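Local coordinates for protein enoyl-CoA hydratase (Thermus thermophilus, PDB 1WZ8) that probably catalyses the reversible hydration of 2-enoyl-CoA thioesters to 3-hydroxyacyl-CoA, as a hexameric member of the crotonase family, at residues K113-G117 with A118-L122; V146-G149 with D150-L154; A163-K166 with Y167-L171; L236-E239 with F240-F243. All coordinates share one frame; numbering follows the deposited sequence.

All four interactions are local, joining neighbours along one continuous run of chain, and all are buried; what differs is depth and chemistry. Interaction 1, a strand-to-helix turn about 5 Å from the chain centre, relies on backbone bonds. Interaction 2, about 11 Å out, has no direct hydrogen bond between its segments and uses a water. Interactions 3 and 4 both lie about 18 Å out, each largely within a single helix, and meet other subunits: 163-171 partly through charged lysines, 236-243 through apolar packing. Interaction 2 touches the other three, with Asp150 meeting both Ala118 and Glu239, each close to bound 2-methyl-2,4-pentanediol.

Interaction 1 of 4, residues K113-G117 with A118-L122; sequences KVAVG and AGLAL
Val116 and Gly117 meet Gly119, Leu120 and Ala121 in a tight strand-to-helix turn, where strand 114-116 runs directly into helix 118-125 near the middle of the crotonase fold. The short strand and helix axes are 102° apart, so the chain changes direction sharply within one residue. Gly117, the N-cap, makes this possible: its phi is positive at 51°, and Ala118 then takes up helical angles, a combination close to a type II' beta turn over 116-119. The bond that closes this turn runs from Gly119 N to Val116 O at 2.7 Å. Its donor stands above the carbonyl plane instead of on a lone pair. A weak second bond, Leu120 N to Val116 O, is longer at 3.5 Å. The next carbonyl is used more regularly, since Ala121 N reaches Gly117 O at 2.9 Å with the donor in the carbonyl plane.

In crotonase-fold enzymes a backbone N-H at the start of this helix usually forms part of the oxyanion hole, and Ala118 N probably occupies that position here. Consistent with a pocket, the side chain of Ala118 is about 4 Å from a bound 2-methyl-2,4-pentanediol, itself probably from the crystallisation liquor.

On the strand side, Ala115 contacts Leu137 of strand 136-138, which Leu120 also touches. Leu120 has CG anti to its amide nitrogen (chi1 -175°), which carries the branch back over the strand: CD1 lies 4.1 Å from Ala115 CB and 4.0 Å from Ala115 O.

Interaction 2 of 4, residues V146-G149 with D150-L154; sequences VAAG and DHAVL
Ala148 is tied to His151 and Val153 by a bridging water instead of by any direct hydrogen bond between 146-149 and 150-154. The water donates to Ala148 O at 2.9 Å and accepts from two amides, Val153 N at 2.9 Å and His151 N at 3.2 Å, thereby joining the two sides of the bend. Ala148 is itself the centre of an inverse gamma turn, closed by a weak bond from Gly149 N to Ala147 O. Direct contact is apolar and modest: Ala148 CB meets Ala152 CB at 4.1 Å, and Val153 CG2 approaches Ala148 O at 3.7 Å.

This bend leads into helix 152-155 of the crotonase fold, with His151 at the N-cap, and it probably borders a pocket: the Asp150 side chain is about 3 Å from a bound 2-methyl-2,4-pentanediol, a likely crystallisation additive. Asp150 has its CG folded between the backbone N and carbonyl carbon (chi1 68°), which brings OD1 to His151. His151 ND1 donates to Asp150 OD1 at 2.7 Å, nearly straight at 164°, on the syn side of the carboxylate though tilted out of its plane, and close to the ring plane. Ala152 CB sits over the centre of one imidazole face, while NE2 is hydrogen-bonded to Trp156 NE1, so both ring nitrogens are engaged. In the hexamer, Ala148 N bonds to Thr217 OG1 and Val153 O to Trp224 NE1, both of the second subunit.

Interaction 3 of 4, residues A163-K166 with Y167-L171; sequences AKAK and YHLLL
Lys164 and His168, one helical turn apart, share a water that accepts from Lys164 NZ at 3.1 Å and lies 2.7 Å from His168 NE2, in the plane of the imidazole at its edge. The same ammonium group also bonds to Ala187 O and forms a salt bridge with Glu181, both of the second subunit. His168 ND1 is held by Glu173 O, so both of its ring nitrogens have partners and the rotation of the ring is fixed. Lys166, extended beyond CG, diverges from Lys164 and reaches a different part of the second subunit, where NZ bonds to Asn222 and forms a salt bridge with Asp127.

Behind these polar ends runs an unbroken series of four i-to-i+4 backbone bonds, from Tyr167 N to Ala163 O through to Leu170 N to Lys166 O. The straightest joins His168 N to Lys164 O, with an N-H...O angle of 168°. His168 CD2 lies 3.3 Å from that same Lys164 O, which stands at the edge of the ring near its plane; one imidazole face receives Tyr167 CD2, 3.7 Å above its centre.

The apolar packing lies along the helix. With CG beside the backbone N (chi1 -62°), Leu169 is swung back, and its CD1 meets Ala165 CB at 4.2 Å. Leu170 CD1 lies equally far from Lys166 CB. Helix 162-171 is thus a subunit-interface helix of the crotonase hexamer, inward on Trp156 and outward on the neighbouring chain.

Interaction 4 of 4, residues L236-E239 with F240-F243; sequences LALE and FLGF
Leu236 and Ala237 bond to Phe240 and Leu241 in helical fashion, whereas towards Gly242 the bonding tightens. Phe240 N reaches Leu236 O at 3.0 Å and Leu241 N reaches Ala237 O at 2.9 Å, both i-to-i+4. Leu241 N also makes a weak i-to-i+3 bond to Leu238 O, where the shorter spacing begins. Gly242 N then divides between Leu238 O, through a weak bond, and Glu239 O at 2.9 Å. The latter is again i-to-i+3, its donor well above the carbonyl plane, and Phe243 N to Phe240 O repeats the spacing.

Among the side chains, Leu236 and Phe240 lie alongside each other, pointing the same way, with Leu236 CD1 3.6 Å from Phe240 CE1. Glu239 has CG anti to the amide nitrogen (chi1 180°) and then stays extended, which brings its carboxylate up to both phenylalanines. OE2 is 4.0 Å from Phe240 CE1 and 3.9 Å from Phe243 CE1; the carboxylate plane is turned 63° from the first ring and 34° from the second. Phe243 also presents its edge to the backbone, CD1 lying 3.5 Å from Glu239 O. Leu241 and Leu238 pack outward: Leu241 of a third subunit meets Leu241, and Phe90 of that subunit meets Leu238.

Residues 236-243 thus have two roles. The apolar flank is used for assembly, while Glu239, buried with phenylalanine rings on one flank, has its oxygens occupied elsewhere: OE1 takes a weak bond from Gly149 N, and OE2 bonds to a 2-methyl-2,4-pentanediol, probably from the crystallisation liquor, consistent with a carboxylate facing a pocket.

Interaction 1 of 4, residues K113-G117 with A118-L122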
loop_
_atom_site.group_PDB
_atom_site.type_symbol
_atom_site.label_atom_id
_atom_site.label_comp_id
_atom_site.label_asym_id
_atom_site.label_seq_id
_atom_site.Cartn_x
_atom_site.Cartn_y
_atom_site.Cartn_z
ATOM N N LYS A 113 -24.695 -0.817 27.331
ATOM C CA LYS A 113 -24.787 -2.228 27.703
ATOM C C LYS A 113 -24.189 -3.313 26.820
ATOM O O LYS A 113 -23.419 -4.139 27.305
ATOM C CB LYS A 113 -26.250 -2.596 27.963
ATOM C CG LYS A 113 -26.911 -1.785 29.062
ATOM C CD LYS A 113 -28.302 -2.312 29.362
ATOM C CE LYS A 113 -28.997 -1.446 30.402
ATOM N NZ LYS A 113 -29.112 -0.039 29.930
ATOM N N VAL A 114 -24.561 -3.341 25.543
ATOM C CA VAL A 114 -24.059 -4.379 24.657
ATOM C C VAL A 114 -23.796 -3.932 23.218
ATOM O O VAL A 114 -24.551 -3.151 22.645
ATOM C CB VAL A 114 -25.048 -5.571 24.589
ATOM C CG1 VAL A 114 -24.438 -6.709 23.789
ATOM C CG2 VAL A 114 -25.418 -6.042 25.994
ATOM N N ALA A 115 -22.716 -4.460 22.651
ATOM C CA ALA A 115 -22.323 -4.195 21.272
ATOM C C ALA A 115 -21.611 -5.463 20.824
ATOM O O ALA A 115 -20.464 -5.701 21.191
ATOM C CB ALA A 115 -21.379 -2.993 21.195
ATOM N N VAL A 116 -22.308 -6.276 20.034
ATOM C CA VAL A 116 -21.770 -7.538 19.547
ATOM C C VAL A 116 -22.009 -7.668 18.039
ATOM O O VAL A 116 -22.997 -7.151 17.513
ATOM C CB VAL A 116 -22.452 -8.742 20.261
ATOM C CG1 VAL A 116 -21.901 -10.053 19.721
ATOM C CG2 VAL A 116 -22.243 -8.651 21.773
ATOM N N GLY A 117 -21.102 -8.359 17.354
ATOM C CA GLY A 117 -21.235 -8.555 15.917
ATOM C C GLY A 117 -21.469 -7.270 15.148
ATOM O O GLY A 117 -20.691 -6.322 15.256
ATOM N N ALA A 118 -22.546 -7.234 14.366
ATOM C CA ALA A 118 -22.878 -6.050 13.581
ATOM C C ALA A 118 -23.037 -4.846 14.501
ATOM O O ALA A 118 -22.808 -3.710 14.093
ATOM C CB ALA A 118 -24.164 -6.285 12.793
ATOM N N GLY A 119 -23.440 -5.101 15.743
ATOM C CA GLY A 119 -23.601 -4.017 16.698
ATOM C C GLY A 119 -22.265 -3.356 16.991
ATOM O O GLY A 119 -22.157 -2.127 17.041
ATOM N N LEU A 120 -21.240 -4.174 17.193
ATOM C CA LEU A 120 -19.910 -3.648 17.465
ATOM C C LEU A 120 -19.358 -3.008 16.192
ATOM O O LEU A 120 -18.631 -2.016 16.254
ATOM C CB LEU A 120 -18.980 -4.763 17.945
ATOM C CG LEU A 120 -17.569 -4.351 18.389
ATOM C CD1 LEU A 120 -17.647 -3.355 19.553
ATOM C CD2 LEU A 120 -16.798 -5.592 18.807
ATOM N N ALA A 121 -19.706 -3.575 15.038
ATOM C CA ALA A 121 -19.239 -3.032 13.763
ATOM C C ALA A 121 -19.683 -1.581 13.603
ATOM O O ALA A 121 -18.892 -0.707 13.225
ATOM C CB ALA A 121 -19.772 -3.876 12.601
ATOM N N LEU A 122 -20.951 -1.328 13.904
ATOM C CA LEU A 122 -21.507 0.011 13.789
ATOM C C LEU A 122 -20.883 0.932 14.827
ATOM O O LEU A 122 -20.535 2.070 14.521
ATOM C CB LEU A 122 -23.028 -0.034 13.967
ATOM C CG LEU A 122 -23.797 1.282 13.830
ATOM C CD1 LEU A 122 -23.500 1.914 12.477
ATOM C CD2 LEU A 122 -25.290 1.015 13.988
#

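Interaction 2 of 4, residues V146-G149 with D150-L154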
loop_
_atom_site.group_PDB
_atom_site.type_symbol
_atom_site.label_atom_id
_atom_site.label_comp_id
_atom_site.label_asym_id
_atom_site.label_seq_id
_atom_site.Cartn_x
_atom_site.Cartn_y
_atom_site.Cartn_z
ATOM N N VAL A 146 -18.129 -18.734 12.322
ATOM C CA VAL A 146 -17.678 -18.110 11.079
ATOM C C VAL A 146 -16.566 -17.110 11.374
ATOM O O VAL A 146 -16.375 -16.700 12.516
ATOM C CB VAL A 146 -18.835 -17.375 10.345
ATOM C CG1 VAL A 146 -19.897 -18.375 9.908
ATOM C CG2 VAL A 146 -19.448 -16.319 11.251
ATOM N N ALA A 147 -15.832 -16.728 10.337
ATOM C CA ALA A 147 -14.733 -15.782 10.483
ATOM C C ALA A 147 -15.224 -14.402 10.912
ATOM O O ALA A 147 -16.367 -14.022 10.646
ATOM C CB ALA A 147 -13.968 -15.676 9.164
ATOM N N ALA A 148 -14.354 -13.651 11.585
ATOM C CA ALA A 148 -14.701 -12.307 12.033
ATOM C C ALA A 148 -14.531 -11.374 10.843
ATOM O O ALA A 148 -13.529 -10.671 10.730
ATOM C CB ALA A 148 -13.782 -11.877 13.171
ATOM N N GLY A 149 -15.518 -11.356 9.956
ATOM C CA GLY A 149 -15.389 -10.524 8.775
ATOM C C GLY A 149 -16.298 -9.327 8.592
ATOM O O GLY A 149 -16.285 -8.726 7.518
ATOM N N ASP A 150 -17.063 -8.941 9.610
ATOM C CA ASP A 150 -17.958 -7.804 9.422
ATOM C C ASP A 150 -17.432 -6.432 9.837
ATOM O O ASP A 150 -18.158 -5.441 9.751
ATOM C CB ASP A 150 -19.326 -8.070 10.074
ATOM C CG ASP A 150 -19.271 -8.129 11.585
ATOM O OD1 ASP A 150 -18.212 -7.841 12.172
ATOM O OD2 ASP A 150 -20.313 -8.463 12.191
ATOM N N HIS A 151 -16.176 -6.367 10.267
ATOM C CA HIS A 151 -15.574 -5.089 10.651
ATOM C C HIS A 151 -14.191 -5.231 11.278
ATOM O O HIS A 151 -13.317 -4.393 11.062
ATOM C CB HIS A 151 -16.465 -4.332 11.651
ATOM C CG HIS A 151 -16.299 -4.790 13.067
ATOM N ND1 HIS A 151 -16.892 -5.935 13.555
ATOM C CD2 HIS A 151 -15.542 -4.300 14.078
ATOM C CE1 HIS A 151 -16.503 -6.133 14.803
ATOM N NE2 HIS A 151 -15.682 -5.156 15.143
ATOM N N ALA A 152 -14.004 -6.295 12.053
ATOM C CA ALA A 152 -12.763 -6.522 12.777
ATOM C C ALA A 152 -11.470 -6.383 11.997
ATOM O O ALA A 152 -10.534 -5.738 12.458
ATOM C CB ALA A 152 -12.804 -7.881 13.457
ATOM N N VAL A 153 -11.400 -6.987 10.821
ATOM C CA VAL A 153 -10.169 -6.905 10.062
ATOM C C VAL A 153 -9.903 -5.506 9.518
ATOM O O VAL A 153 -8.759 -5.164 9.238
ATOM C CB VAL A 153 -10.150 -7.965 8.946
ATOM C CG1 VAL A 153 -8.882 -7.847 8.112
ATOM C CG2 VAL A 153 -10.217 -9.350 9.585
ATOM N N LEU A 154 -10.943 -4.684 9.391
ATOM C CA LEU A 154 -10.734 -3.318 8.909
ATOM C C LEU A 154 -10.348 -2.375 10.049
ATOM O O LEU A 154 -9.424 -1.559 9.926
ATOM C CB LEU A 154 -12.005 -2.763 8.252
ATOM C CG LEU A 154 -11.866 -1.324 7.731
ATOM C CD1 LEU A 154 -10.978 -1.332 6.498
ATOM C CD2 LEU A 154 -13.228 -0.734 7.392
HETATM O O HOH W 1 -13.643 -8.130 9.423
#

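Interaction 3 of 4, residues A163-K166 with Y167-L171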
loop_
_atom_site.group_PDB
_atom_site.type_symbol
_atom_site.label_atom_id
_atom_site.label_comp_id
_atom_site.label_asym_id
_atom_site.label_seq_id
_atom_site.Cartn_x
_atom_site.Cartn_y
_atom_site.Cartn_z
ATOM N N ALA A 163 -1.747 -7.830 18.618
ATOM C CA ALA A 163 -1.769 -8.790 19.721
ATOM C C ALA A 163 -3.142 -8.833 20.383
ATOM O O ALA A 163 -3.752 -9.900 20.531
ATOM C CB ALA A 163 -0.699 -8.430 20.759
ATOM N N LYS A 164 -3.635 -7.670 20.788
ATOM C CA LYS A 164 -4.935 -7.617 21.438
ATOM C C LYS A 164 -6.062 -7.986 20.477
ATOM O O LYS A 164 -7.059 -8.574 20.881
ATOM C CB LYS A 164 -5.166 -6.231 22.036
ATOM C CG LYS A 164 -4.234 -5.923 23.204
ATOM C CD LYS A 164 -4.485 -6.882 24.367
ATOM C CE LYS A 164 -3.552 -6.588 25.543
ATOM N NZ LYS A 164 -3.865 -7.448 26.717
ATOM N N ALA A 165 -5.902 -7.655 19.200
ATOM C CA ALA A 165 -6.927 -7.993 18.216
ATOM C C ALA A 165 -7.018 -9.512 18.068
ATOM O O ALA A 165 -8.106 -10.083 18.145
ATOM C CB ALA A 165 -6.600 -7.352 16.871
ATOM N N LYS A 166 -5.882 -10.169 17.859
ATOM C CA LYS A 166 -5.898 -11.621 17.701
ATOM C C LYS A 166 -6.415 -12.333 18.937
ATOM O O LYS A 166 -7.142 -13.322 18.835
ATOM C CB LYS A 166 -4.502 -12.145 17.353
ATOM C CG LYS A 166 -4.116 -11.903 15.909
ATOM C CD LYS A 166 -2.785 -12.533 15.582
ATOM C CE LYS A 166 -2.554 -12.546 14.085
ATOM N NZ LYS A 166 -1.270 -13.221 13.765
ATOM N N TYR A 167 -6.044 -11.831 20.107
ATOM C CA TYR A 167 -6.473 -12.443 21.357
ATOM C C TYR A 167 -7.992 -12.390 21.547
ATOM O O TYR A 167 -8.624 -13.403 21.843
ATOM C CB TYR A 167 -5.791 -11.754 22.536
ATOM C CG TYR A 167 -6.176 -12.330 23.877
ATOM C CD1 TYR A 167 -5.680 -13.562 24.298
ATOM C CD2 TYR A 167 -7.039 -11.640 24.727
ATOM C CE1 TYR A 167 -6.031 -14.093 25.540
ATOM C CE2 TYR A 167 -7.397 -12.163 25.967
ATOM C CZ TYR A 167 -6.889 -13.387 26.366
ATOM O OH TYR A 167 -7.231 -13.895 27.600
ATOM N N HIS A 168 -8.580 -11.213 21.367
ATOM C CA HIS A 168 -10.019 -11.073 21.556
ATOM C C HIS A 168 -10.875 -11.613 20.419
ATOM O O HIS A 168 -11.984 -12.091 20.657
ATOM C CB HIS A 168 -10.366 -9.606 21.844
ATOM C CG HIS A 168 -9.924 -9.152 23.203
ATOM N ND1 HIS A 168 -10.574 -9.532 24.359
ATOM C CD2 HIS A 168 -8.845 -8.435 23.597
ATOM C CE1 HIS A 168 -9.910 -9.073 25.405
ATOM N NE2 HIS A 168 -8.856 -8.405 24.970
ATOM N N LEU A 169 -10.359 -11.556 19.195
ATOM C CA LEU A 169 -11.107 -12.034 18.043
ATOM C C LEU A 169 -11.040 -13.552 17.849
ATOM O O LEU A 169 -12.045 -14.178 17.511
ATOM C CB LEU A 169 -10.623 -11.323 16.772
ATOM C CG LEU A 169 -10.814 -9.800 16.735
ATOM C CD1 LEU A 169 -10.109 -9.233 15.507
ATOM C CD2 LEU A 169 -12.300 -9.448 16.717
ATOM N N LEU A 170 -9.870 -14.143 18.066
ATOM C CA LEU A 170 -9.720 -15.586 17.889
ATOM C C LEU A 170 -10.286 -16.413 19.042
ATOM O O LEU A 170 -10.757 -17.532 18.832
ATOM C CB LEU A 170 -8.246 -15.949 17.690
ATOM C CG LEU A 170 -7.514 -15.426 16.450
ATOM C CD1 LEU A 170 -6.078 -15.923 16.480
ATOM C CD2 LEU A 170 -8.210 -15.908 15.182
ATOM N N LEU A 171 -10.245 -15.866 20.254
ATOM C CA LEU A 171 -10.738 -16.584 21.430
ATOM C C LEU A 171 -12.160 -16.215 21.818
ATOM O O LEU A 171 -12.755 -16.835 22.702
ATOM C CB LEU A 171 -9.813 -16.337 22.622
ATOM C CG LEU A 171 -8.466 -17.057 22.597
ATOM C CD1 LEU A 171 -7.611 -16.580 23.752
ATOM C CD2 LEU A 171 -8.693 -18.563 22.687
HETATM O O HOH W 2 -6.979 -7.759 26.851
#

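Interaction 4 of 4, residues L236-E239 with F240-F243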
loop_
_atom_site.group_PDB
_atom_site.type_symbol
_atom_site.label_atom_id
_atom_site.label_comp_id
_atom_site.label_asym_id
_atom_site.label_seq_id
_atom_site.Cartn_x
_atom_site.Cartn_y
_atom_site.Cartn_z
ATOM N N LEU A 236 -14.585 -10.395 4.943
ATOM C CA LEU A 236 -16.046 -10.474 4.855
ATOM C C LEU A 236 -16.428 -11.612 3.906
ATOM O O LEU A 236 -17.330 -12.405 4.193
ATOM C CB LEU A 236 -16.614 -9.147 4.338
ATOM C CG LEU A 236 -18.135 -8.962 4.275
ATOM C CD1 LEU A 236 -18.735 -9.081 5.667
ATOM C CD2 LEU A 236 -18.455 -7.598 3.669
ATOM N N ALA A 237 -15.728 -11.700 2.780
ATOM C CA ALA A 237 -16.001 -12.755 1.804
ATOM C C ALA A 237 -15.715 -14.131 2.393
ATOM O O ALA A 237 -16.483 -15.076 2.181
ATOM C CB ALA A 237 -15.160 -12.535 0.534
ATOM N N LEU A 238 -14.609 -14.258 3.126
ATOM C CA LEU A 238 -14.271 -15.541 3.738
ATOM C C LEU A 238 -15.336 -15.917 4.760
ATOM O O LEU A 238 -15.701 -17.083 4.882
ATOM C CB LEU A 238 -12.894 -15.487 4.416
ATOM C CG LEU A 238 -11.703 -15.461 3.451
ATOM C CD1 LEU A 238 -10.416 -15.256 4.230
ATOM C CD2 LEU A 238 -11.654 -16.765 2.652
ATOM N N GLU A 239 -15.839 -14.927 5.492
ATOM C CA GLU A 239 -16.885 -15.189 6.476
ATOM C C GLU A 239 -18.124 -15.732 5.780
ATOM O O GLU A 239 -18.712 -16.725 6.213
ATOM C CB GLU A 239 -17.280 -13.910 7.217
ATOM C CG GLU A 239 -18.371 -14.147 8.253
ATOM C CD GLU A 239 -19.016 -12.870 8.754
ATOM O OE1 GLU A 239 -18.345 -11.821 8.774
ATOM O OE2 GLU A 239 -20.200 -12.922 9.150
ATOM N N PHE A 240 -18.525 -15.079 4.696
ATOM C CA PHE A 240 -19.714 -15.513 3.975
ATOM C C PHE A 240 -19.523 -16.868 3.295
ATOM O O PHE A 240 -20.491 -17.606 3.084
ATOM C CB PHE A 240 -20.152 -14.425 2.988
ATOM C CG PHE A 240 -20.899 -13.284 3.644
ATOM C CD1 PHE A 240 -20.436 -12.724 4.834
ATOM C CD2 PHE A 240 -22.079 -12.795 3.092
ATOM C CE1 PHE A 240 -21.142 -11.698 5.469
ATOM C CE2 PHE A 240 -22.794 -11.768 3.719
ATOM C CZ PHE A 240 -22.324 -11.218 4.910
ATOM N N LEU A 241 -18.286 -17.214 2.959
ATOM C CA LEU A 241 -18.053 -18.520 2.359
ATOM C C LEU A 241 -18.323 -19.566 3.437
ATOM O O LEU A 241 -18.693 -20.702 3.144
ATOM C CB LEU A 241 -16.616 -18.642 1.858
ATOM C CG LEU A 241 -16.382 -18.108 0.446
ATOM C CD1 LEU A 241 -14.885 -17.976 0.177
ATOM C CD2 LEU A 241 -17.040 -19.056 -0.562
ATOM N N GLY A 242 -18.151 -19.164 4.693
ATOM C CA GLY A 242 -18.373 -20.078 5.799
ATOM C C GLY A 242 -19.837 -20.362 6.092
ATOM O O GLY A 242 -20.152 -21.279 6.855
ATOM N N PHE A 243 -20.739 -19.591 5.493
ATOM C CA PHE A 243 -22.164 -19.800 5.732
ATOM C C PHE A 243 -22.696 -21.117 5.181
ATOM O O PHE A 243 -23.776 -21.566 5.567
ATOM C CB PHE A 243 -22.977 -18.620 5.189
ATOM C CG PHE A 243 -23.211 -17.539 6.209
ATOM C CD1 PHE A 243 -22.138 -16.852 6.772
ATOM C CD2 PHE A 243 -24.501 -17.243 6.645
ATOM C CE1 PHE A 243 -22.341 -15.893 7.758
ATOM C CE2 PHE A 243 -24.716 -16.283 7.633
ATOM C CZ PHE A 243 -23.633 -15.608 8.191
#